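Local structure of uncharacterized protein (Methylibium petroleiphilum, 3PL0) at residues 49-53 with 147-151; 177-183 with 235-241. The protein is uncharacterised but probably acts as an iron- and 2-oxoglutarate-dependent dioxygenase built on a cupin-type double-stranded beta-helix. All coordinates share one frame; numbering follows the deposited sequence.

Interaction 1: residues 49-53 with 147-151; sequences YWEEL and HPFRI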
ATOM      1  N   TYR A  49     -13.028  -0.636   9.664  1.00 29.03           N
ATOM      2  CA  TYR A  49     -11.982  -1.537  10.139  1.00 29.56           C
ATOM      3  C   TYR A  49     -10.724  -0.796  10.514  1.00 28.24           C
ATOM      4  O   TYR A  49      -9.975  -1.257  11.345  1.00 30.01           O
ATOM      5  CB  TYR A  49     -11.700  -2.663   9.122  1.00 29.40           C
ATOM      6  CG  TYR A  49     -12.946  -3.492   8.935  1.00 27.74           C
ATOM      7  CD1 TYR A  49     -13.308  -4.439   9.878  1.00 34.76           C
ATOM      8  CD2 TYR A  49     -13.832  -3.223   7.888  1.00 35.29           C
ATOM      9  CE1 TYR A  49     -14.492  -5.166   9.740  1.00 34.71           C
ATOM     10  CE2 TYR A  49     -15.004  -3.921   7.739  1.00 37.19           C
ATOM     11  CZ  TYR A  49     -15.336  -4.897   8.687  1.00 35.40           C
ATOM     12  OH  TYR A  49     -16.502  -5.605   8.529  1.00 44.03           O
ATOM     13  N   TRP A  50     -10.505   0.381   9.936  1.00 29.33           N
ATOM     14  CA  TRP A  50      -9.392   1.232  10.374  1.00 28.08           C
ATOM     15  C   TRP A  50      -9.575   1.780  11.822  1.00 30.09           C
ATOM     16  O   TRP A  50      -8.652   2.329  12.364  1.00 32.14           O
ATOM     17  CB  TRP A  50      -9.116   2.373   9.371  1.00 30.37           C
ATOM     18  CG  TRP A  50      -8.185   1.939   8.336  1.00 27.73           C
ATOM     19  CD1 TRP A  50      -6.870   2.220   8.280  1.00 31.41           C
ATOM     20  CD2 TRP A  50      -8.455   1.054   7.241  1.00 26.80           C
ATOM     21  NE1 TRP A  50      -6.285   1.582   7.216  1.00 26.77           N
ATOM     22  CE2 TRP A  50      -7.242   0.864   6.556  1.00 29.97           C
ATOM     23  CE3 TRP A  50      -9.617   0.443   6.745  1.00 35.09           C
ATOM     24  CZ2 TRP A  50      -7.137   0.079   5.406  1.00 28.84           C
ATOM     25  CZ3 TRP A  50      -9.514  -0.361   5.615  1.00 31.20           C
ATOM     26  CH2 TRP A  50      -8.263  -0.530   4.956  1.00 31.27           C
ATOM     27  N   GLU A  51     -10.740   1.595  12.448  1.00 32.56           N
ATOM     28  CA  GLU A  51     -10.879   1.945  13.870  1.00 33.78           C
ATOM     29  C   GLU A  51     -10.492   0.769  14.787  1.00 35.79           C
ATOM     30  O   GLU A  51     -10.509   0.912  16.011  1.00 33.13           O
ATOM     31  CB  GLU A  51     -12.307   2.388  14.189  1.00 36.27           C
ATOM     32  CG  GLU A  51     -12.832   3.465  13.295  1.00 33.20           C
ATOM     33  CD  GLU A  51     -11.987   4.727  13.352  1.00 41.64           C
ATOM     34  OE1 GLU A  51     -11.392   5.026  14.425  1.00 37.65           O
ATOM     35  OE2 GLU A  51     -11.901   5.412  12.305  1.00 39.10           O
ATOM     36  N   GLU A  52     -10.125  -0.378  14.209  1.00 34.29           N
ATOM     37  CA  GLU A  52      -9.903  -1.602  14.985  1.00 36.13           C
ATOM     38  C   GLU A  52      -8.601  -2.285  14.636  1.00 36.95           C
ATOM     39  O   GLU A  52      -8.511  -3.517  14.718  1.00 35.41           O
ATOM     40  CB  GLU A  52     -11.018  -2.585  14.699  1.00 40.45           C
ATOM     41  CG  GLU A  52     -12.411  -2.098  15.078  1.00 47.78           C
ATOM     42  CD  GLU A  52     -13.474  -3.164  14.788  1.00 63.47           C
ATOM     43  OE1 GLU A  52     -13.324  -3.944  13.808  1.00 66.68           O
ATOM     44  OE2 GLU A  52     -14.460  -3.234  15.552  1.00 74.95           O
ATOM     45  N   LEU A  53      -7.595  -1.522  14.207  1.00 31.36           N
ATOM     46  CA  LEU A  53      -6.321  -2.130  13.897  1.00 30.94           C
ATOM     47  C   LEU A  53      -5.564  -2.375  15.208  1.00 33.53           C
ATOM     48  O   LEU A  53      -5.796  -1.673  16.202  1.00 33.32           O
ATOM     49  CB  LEU A  53      -5.523  -1.273  12.901  1.00 28.43           C
ATOM     50  CG  LEU A  53      -6.188  -1.019  11.558  1.00 29.81           C
ATOM     51  CD1 LEU A  53      -5.354   0.008  10.739  1.00 25.99           C
ATOM     52  CD2 LEU A  53      -6.441  -2.297  10.764  1.00 21.69           C
ATOM     53  N   HIS A 147      -1.530  -4.869   4.045  1.00 23.57           N
ATOM     54  CA  HIS A 147      -1.159  -4.243   5.305  1.00 25.22           C
ATOM     55  C   HIS A 147      -1.961  -2.949   5.514  1.00 26.00           C
ATOM     56  O   HIS A 147      -1.536  -1.867   5.070  1.00 27.27           O
ATOM     57  CB  HIS A 147       0.312  -3.869   5.247  1.00 26.37           C
ATOM     58  CG  HIS A 147       1.239  -5.004   4.998  1.00 28.17           C
ATOM     59  ND1 HIS A 147       1.880  -5.647   6.025  1.00 29.26           N
ATOM     60  CD2 HIS A 147       1.663  -5.593   3.853  1.00 26.11           C
ATOM     61  CE1 HIS A 147       2.655  -6.597   5.526  1.00 35.46           C
ATOM     62  NE2 HIS A 147       2.536  -6.586   4.212  1.00 29.81           N
ATOM     63  N   PRO A 148      -3.112  -3.033   6.163  1.00 24.72           N
ATOM     64  CA  PRO A 148      -3.806  -1.797   6.540  1.00 25.69           C
ATOM     65  C   PRO A 148      -3.089  -1.129   7.696  1.00 25.81           C
ATOM     66  O   PRO A 148      -2.692  -1.817   8.656  1.00 26.61           O
ATOM     67  CB  PRO A 148      -5.171  -2.265   7.003  1.00 25.14           C
ATOM     68  CG  PRO A 148      -4.981  -3.717   7.391  1.00 22.34           C
ATOM     69  CD  PRO A 148      -3.900  -4.238   6.490  1.00 29.53           C
ATOM     70  N   PHE A 149      -2.917   0.175   7.602  1.00 26.89           N
ATOM     71  CA  PHE A 149      -2.150   0.936   8.577  1.00 25.11           C
ATOM     72  C   PHE A 149      -2.947   2.106   9.097  1.00 24.65           C
ATOM     73  O   PHE A 149      -3.614   2.772   8.318  1.00 23.35           O
ATOM     74  CB  PHE A 149      -0.928   1.553   7.926  1.00 23.89           C
ATOM     75  CG  PHE A 149       0.206   0.606   7.695  1.00 26.87           C
ATOM     76  CD1 PHE A 149       0.952   0.107   8.747  1.00 27.55           C
ATOM     77  CD2 PHE A 149       0.553   0.234   6.401  1.00 25.36           C
ATOM     78  CE1 PHE A 149       2.023  -0.757   8.515  1.00 33.29           C
ATOM     79  CE2 PHE A 149       1.617  -0.613   6.166  1.00 30.60           C
ATOM     80  CZ  PHE A 149       2.368  -1.106   7.228  1.00 32.22           C
ATOM     81  N   ARG A 150      -2.768   2.428  10.380  1.00 24.48           N
ATOM     82  CA  ARG A 150      -3.048   3.779  10.889  1.00 26.67           C
ATOM     83  C   ARG A 150      -1.845   4.246  11.663  1.00 26.18           C
ATOM     84  O   ARG A 150      -1.357   3.554  12.541  1.00 27.90           O
ATOM     85  CB  ARG A 150      -4.255   3.816  11.809  1.00 28.47           C
ATOM     86  CG  ARG A 150      -4.399   5.130  12.628  1.00 31.49           C
ATOM     87  CD  ARG A 150      -5.724   5.269  13.313  1.00 30.20           C
ATOM     88  NE  ARG A 150      -6.798   5.450  12.364  1.00 28.81           N
ATOM     89  CZ  ARG A 150      -8.092   5.487  12.658  1.00 31.61           C
ATOM     90  NH1 ARG A 150      -8.551   5.419  13.915  1.00 34.11           N
ATOM     91  NH2 ARG A 150      -8.950   5.668  11.676  1.00 30.82           N
ATOM     92  N   ILE A 151      -1.382   5.437  11.343  1.00 24.76           N
ATOM     93  CA  ILE A 151      -0.312   6.072  12.081  1.00 24.43           C
ATOM     94  C   ILE A 151      -0.971   7.233  12.835  1.00 26.81           C
ATOM     95  O   ILE A 151      -1.594   8.100  12.220  1.00 24.30           O
ATOM     96  CB  ILE A 151       0.773   6.605  11.154  1.00 24.19           C
ATOM     97  CG1 ILE A 151       1.345   5.544  10.219  1.00 30.87           C
ATOM     98  CG2 ILE A 151       1.932   7.171  11.957  1.00 26.34           C
ATOM     99  CD1 ILE A 151       2.000   4.364  10.900  1.00 32.72           C
TER
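Residues 49-53, a 3-10 turn leading into loop, pack against residues 147-151 of the double-stranded beta-helix, and the contact is pinned by an end-on salt bridge from Arg-150 to Glu-51. Arg-150 NH1 meets Glu-51 OE1 at 2.9 Å and NH2 meets OE2 of the same carboxylate at 3.0 Å; both oxygens lie close to the guanidinium plane, yet the carboxylate is turned 60° from it and is approached from above its own plane. Trp-50 O sits over the centre of one guanidinium face, 3.2 Å from Arg-150 CZ, without a hydrogen bond. With CG anti to the backbone N (chi1 167°) and a bend at chi3, the arginine reaches the turn while its NE pairs with Asp-239. With an alanine in place of this arginine, Glu-51 and Asp-239 are likely to lose the cation they share, and the turn its tie to the strand. Trp-50 NE1 hydrogen-bonds chiefly to Thr-240 O and makes only a weak, bent bond to Phe-149 O (3.1 Å, 124°), while Trp-50 CZ2 rests 3.5 Å from Pro-148 CB. Leu-53 CD2 reaches Pro-148 CG at 3.9 Å. Strand 141-152 runs between strands 65-77 and 237-246, and helix 112-115 meets Trp-50 through Met-114.

Interaction 2: residues 177-183 with 235-241; sequences FIGRQGV and PAHRDTL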
ATOM      1  N   PHE A 177      -4.889   5.292  -0.414  1.00 23.85           N
ATOM      2  CA  PHE A 177      -5.123   6.300   0.629  1.00 24.77           C
ATOM      3  C   PHE A 177      -6.515   6.115   1.160  1.00 26.12           C
ATOM      4  O   PHE A 177      -7.481   6.128   0.392  1.00 27.95           O
ATOM      5  CB  PHE A 177      -4.964   7.708   0.104  1.00 26.07           C
ATOM      6  CG  PHE A 177      -5.233   8.748   1.126  1.00 23.23           C
ATOM      7  CD1 PHE A 177      -4.313   8.980   2.139  1.00 26.23           C
ATOM      8  CD2 PHE A 177      -6.383   9.513   1.071  1.00 24.11           C
ATOM      9  CE1 PHE A 177      -4.554   9.922   3.119  1.00 26.55           C
ATOM     10  CE2 PHE A 177      -6.643  10.467   2.046  1.00 25.79           C
ATOM     11  CZ  PHE A 177      -5.728  10.668   3.080  1.00 25.89           C
ATOM     12  N   ILE A 178      -6.628   5.893   2.469  1.00 24.06           N
ATOM     13  CA  ILE A 178      -7.909   5.544   3.073  1.00 24.84           C
ATOM     14  C   ILE A 178      -8.530   6.786   3.733  1.00 27.64           C
ATOM     15  O   ILE A 178      -9.708   7.034   3.568  1.00 25.46           O
ATOM     16  CB  ILE A 178      -7.724   4.443   4.059  1.00 25.94           C
ATOM     17  CG1 ILE A 178      -7.205   3.180   3.323  1.00 26.22           C
ATOM     18  CG2 ILE A 178      -8.979   4.182   4.904  1.00 29.41           C
ATOM     19  CD1 ILE A 178      -8.249   2.499   2.411  1.00 26.83           C
ATOM     20  N   GLY A 179      -7.730   7.536   4.462  1.00 24.97           N
ATOM     21  CA  GLY A 179      -8.176   8.820   4.990  1.00 26.43           C
ATOM     22  C   GLY A 179      -7.151   9.463   5.876  1.00 27.44           C
ATOM     23  O   GLY A 179      -6.104   8.873   6.165  1.00 26.41           O
ATOM     24  N   ARG A 180      -7.449  10.677   6.338  1.00 26.10           N
ATOM     25  CA  ARG A 180      -6.625  11.344   7.313  1.00 28.17           C
ATOM     26  C   ARG A 180      -7.428  12.438   8.029  1.00 31.76           C
ATOM     27  O   ARG A 180      -8.427  12.917   7.504  1.00 27.48           O
ATOM     28  CB  ARG A 180      -5.399  11.961   6.642  1.00 27.78           C
ATOM     29  CG  ARG A 180      -5.736  13.184   5.831  1.00 30.76           C
ATOM     30  CD  ARG A 180      -4.503  13.794   5.245  1.00 38.03           C
ATOM     31  NE  ARG A 180      -4.873  14.965   4.456  1.00 47.19           N
ATOM     32  CZ  ARG A 180      -4.033  15.928   4.104  1.00 43.70           C
ATOM     33  NH1 ARG A 180      -2.767  15.890   4.497  1.00 42.17           N
ATOM     34  NH2 ARG A 180      -4.483  16.952   3.392  1.00 49.82           N
ATOM     35  N   GLN A 181      -6.989  12.791   9.239  1.00 31.86           N
ATOM     36  CA  GLN A 181      -7.586  13.857  10.007  1.00 33.80           C
ATOM     37  C   GLN A 181      -6.553  14.486  10.855  1.00 31.52           C
ATOM     38  O   GLN A 181      -5.707  13.799  11.421  1.00 31.11           O
ATOM     39  CB  GLN A 181      -8.536  13.289  11.045  1.00 36.11           C
ATOM     40  CG  GLN A 181      -9.820  12.873  10.616  1.00 44.93           C
ATOM     41  CD  GLN A 181     -10.559  12.339  11.796  1.00 51.02           C
ATOM     42  OE1 GLN A 181     -10.891  13.082  12.738  1.00 59.73           O
ATOM     43  NE2 GLN A 181     -10.784  11.045  11.793  1.00 48.72           N
ATOM     44  N   GLY A 182      -6.696  15.787  11.054  1.00 31.83           N
ATOM     45  CA  GLY A 182      -5.972  16.489  12.076  1.00 31.41           C
ATOM     46  C   GLY A 182      -4.488  16.573  11.830  1.00 29.41           C
ATOM     47  O   GLY A 182      -3.738  16.837  12.769  1.00 27.96           O
ATOM     48  N   VAL A 183      -4.053  16.335  10.596  1.00 26.97           N
ATOM     49  CA  VAL A 183      -2.617  16.291  10.293  1.00 27.45           C
ATOM     50  C   VAL A 183      -2.248  17.036   9.017  1.00 31.31           C
ATOM     51  O   VAL A 183      -3.059  17.166   8.097  1.00 30.52           O
ATOM     52  CB  VAL A 183      -2.074  14.825  10.197  1.00 32.03           C
ATOM     53  CG1 VAL A 183      -2.338  14.069  11.512  1.00 28.93           C
ATOM     54  CG2 VAL A 183      -2.706  14.068   9.003  1.00 25.90           C
ATOM     55  N   PRO A 235      -8.523  14.101  17.144  1.00 43.15           N
ATOM     56  CA  PRO A 235      -7.867  12.985  16.445  1.00 42.88           C
ATOM     57  C   PRO A 235      -6.949  13.475  15.343  1.00 38.53           C
ATOM     58  O   PRO A 235      -7.289  14.400  14.603  1.00 36.61           O
ATOM     59  CB  PRO A 235      -9.033  12.189  15.851  1.00 43.01           C
ATOM     60  CG  PRO A 235     -10.204  12.565  16.688  1.00 48.22           C
ATOM     61  CD  PRO A 235      -9.978  14.043  16.942  1.00 45.92           C
ATOM     62  N   ALA A 236      -5.781  12.856  15.272  1.00 35.24           N
ATOM     63  CA  ALA A 236      -4.746  13.239  14.359  1.00 31.67           C
ATOM     64  C   ALA A 236      -4.045  11.977  13.857  1.00 30.24           C
ATOM     65  O   ALA A 236      -3.141  11.472  14.496  1.00 30.81           O
ATOM     66  CB  ALA A 236      -3.770  14.200  15.053  1.00 30.74           C
ATOM     67  N   HIS A 237      -4.468  11.470  12.708  1.00 26.24           N
ATOM     68  CA  HIS A 237      -3.878  10.251  12.156  1.00 28.82           C
ATOM     69  C   HIS A 237      -4.018  10.171  10.632  1.00 27.51           C
ATOM     70  O   HIS A 237      -4.730  10.967  10.005  1.00 23.97           O
ATOM     71  CB  HIS A 237      -4.586   9.043  12.772  1.00 27.85           C
ATOM     72  CG  HIS A 237      -6.064   9.053  12.556  1.00 27.87           C
ATOM     73  ND1 HIS A 237      -6.964   9.340  13.561  1.00 42.73           N
ATOM     74  CD2 HIS A 237      -6.803   8.853  11.435  1.00 35.83           C
ATOM     75  CE1 HIS A 237      -8.193   9.308  13.073  1.00 36.09           C
ATOM     76  NE2 HIS A 237      -8.122   9.028  11.782  1.00 36.26           N
ATOM     77  N   ARG A 238      -3.317   9.207  10.051  1.00 25.83           N
ATOM     78  CA  ARG A 238      -3.423   8.933   8.613  1.00 25.33           C
ATOM     79  C   ARG A 238      -3.571   7.422   8.430  1.00 25.39           C
ATOM     80  O   ARG A 238      -2.808   6.626   9.015  1.00 26.75           O
ATOM     81  CB  ARG A 238      -2.191   9.459   7.889  1.00 26.14           C
ATOM     82  CG  ARG A 238      -2.114   9.133   6.401  1.00 26.07           C
ATOM     83  CD  ARG A 238      -0.991   9.939   5.810  1.00 27.70           C
ATOM     84  NE  ARG A 238      -0.829   9.770   4.368  1.00 25.32           N
ATOM     85  CZ  ARG A 238      -0.039   8.880   3.785  1.00 24.96           C
ATOM     86  NH1 ARG A 238       0.679   8.043   4.488  1.00 26.35           N
ATOM     87  NH2 ARG A 238       0.086   8.873   2.482  1.00 26.64           N
ATOM     88  N   ASP A 239      -4.495   7.063   7.556  1.00 23.69           N
ATOM     89  CA  ASP A 239      -4.865   5.711   7.224  1.00 23.01           C
ATOM     90  C   ASP A 239      -4.545   5.407   5.791  1.00 24.73           C
ATOM     91  O   ASP A 239      -4.915   6.171   4.907  1.00 24.47           O
ATOM     92  CB  ASP A 239      -6.388   5.543   7.382  1.00 24.56           C
ATOM     93  CG  ASP A 239      -6.852   5.736   8.840  1.00 31.12           C
ATOM     94  OD1 ASP A 239      -6.042   5.488   9.735  1.00 28.83           O
ATOM     95  OD2 ASP A 239      -8.014   6.101   9.071  1.00 26.21           O
ATOM     96  N   THR A 240      -3.888   4.265   5.587  1.00 23.00           N
ATOM     97  CA  THR A 240      -3.512   3.749   4.280  1.00 21.51           C
ATOM     98  C   THR A 240      -3.708   2.219   4.270  1.00 22.73           C
ATOM     99  O   THR A 240      -3.888   1.538   5.342  1.00 23.04           O
ATOM    100  CB  THR A 240      -2.042   4.039   3.972  1.00 22.52           C
ATOM    101  OG1 THR A 240      -1.217   3.651   5.081  1.00 24.07           O
ATOM    102  CG2 THR A 240      -1.801   5.491   3.657  1.00 23.83           C
ATOM    103  N   LEU A 241      -3.681   1.676   3.061  1.00 24.43           N
ATOM    104  CA  LEU A 241      -3.647   0.242   2.819  1.00 24.56           C
ATOM    105  C   LEU A 241      -2.541  -0.048   1.847  1.00 23.64           C
ATOM    106  O   LEU A 241      -2.610   0.443   0.724  1.00 24.49           O
ATOM    107  CB  LEU A 241      -4.945  -0.207   2.185  1.00 25.81           C
ATOM    108  CG  LEU A 241      -5.015  -1.684   1.788  1.00 26.58           C
ATOM    109  CD1 LEU A 241      -4.863  -2.638   2.998  1.00 22.92           C
ATOM    110  CD2 LEU A 241      -6.341  -1.908   1.074  1.00 20.95           C
TER
HETATM  111  O   HOH W   1      -9.397  15.759  14.013  1.00 41.97           O
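The Phe-177 ring meets Arg-238 at its edge, where Arg-238 NE comes to the rim 3.9 Å from Phe-177 CE1, with ring and guanidinium planes 39° apart. Arg-180 CG approaches another part of the rim, beyond CZ, and the backbone N of Gly-179 lies over the centre of one ring face, 3.9 Å above the plane of Phe-177. Thr-240 CG2 lies over one face of the Arg-238 guanidinium, toward its rim. These groups share one face of an antiparallel strand pair in the double-stranded beta-helix, the axes of 177-181 and 237-241 running at 176°. A classic beta bulge interrupts the register: Ile-178 N and Gly-179 N both donate to Asp-239 O, from the same side of the carbonyl plane, and Asp-239 N returns a nearly straight bond to Gly-179 O at 2.8 Å. On the other sheet face, Gln-181 and His-237 lie side by side with amide and imidazole planes 78° apart, and the histidine ring receives Gln-181 CB over one face, toward the rim. Past the strand end, Gly-182 turns with positive phi; a CB there would clash with Pro-235 O. Val-183 CG1 then meets Ala-236 CB at 3.8 Å. One water bridges the two segments, donating to Pro-235 O at 2.6 Å and weakly to Gln-181 OE1 at 3.3 Å.

Interactions 1 and 2, with centres 10 Å apart, meet along the seam between strands 141-152 and 237-246. They are joined directly by the salt bridge from Arg-150 NE to Asp-239 OD1 at 2.7 Å, which makes one arginine serve both contacts. The backbone adds a probable hydrogen bond, Phe-149 N to Thr-240 O at 2.8 Å. Arg-150 NH2 lies 3.5 Å from His-237 NE2, a packing contact and not a hydrogen bond. In interaction 1, Leu-53 N hydrogen-bonds O1 of a bound glycerol and Trp-50 O does so weakly; in interaction 2, the His-237 side chain is about 5 Å from a bound glycerol. Glycerol here probably comes from the crystallisation liquor, but it may mark a pocket.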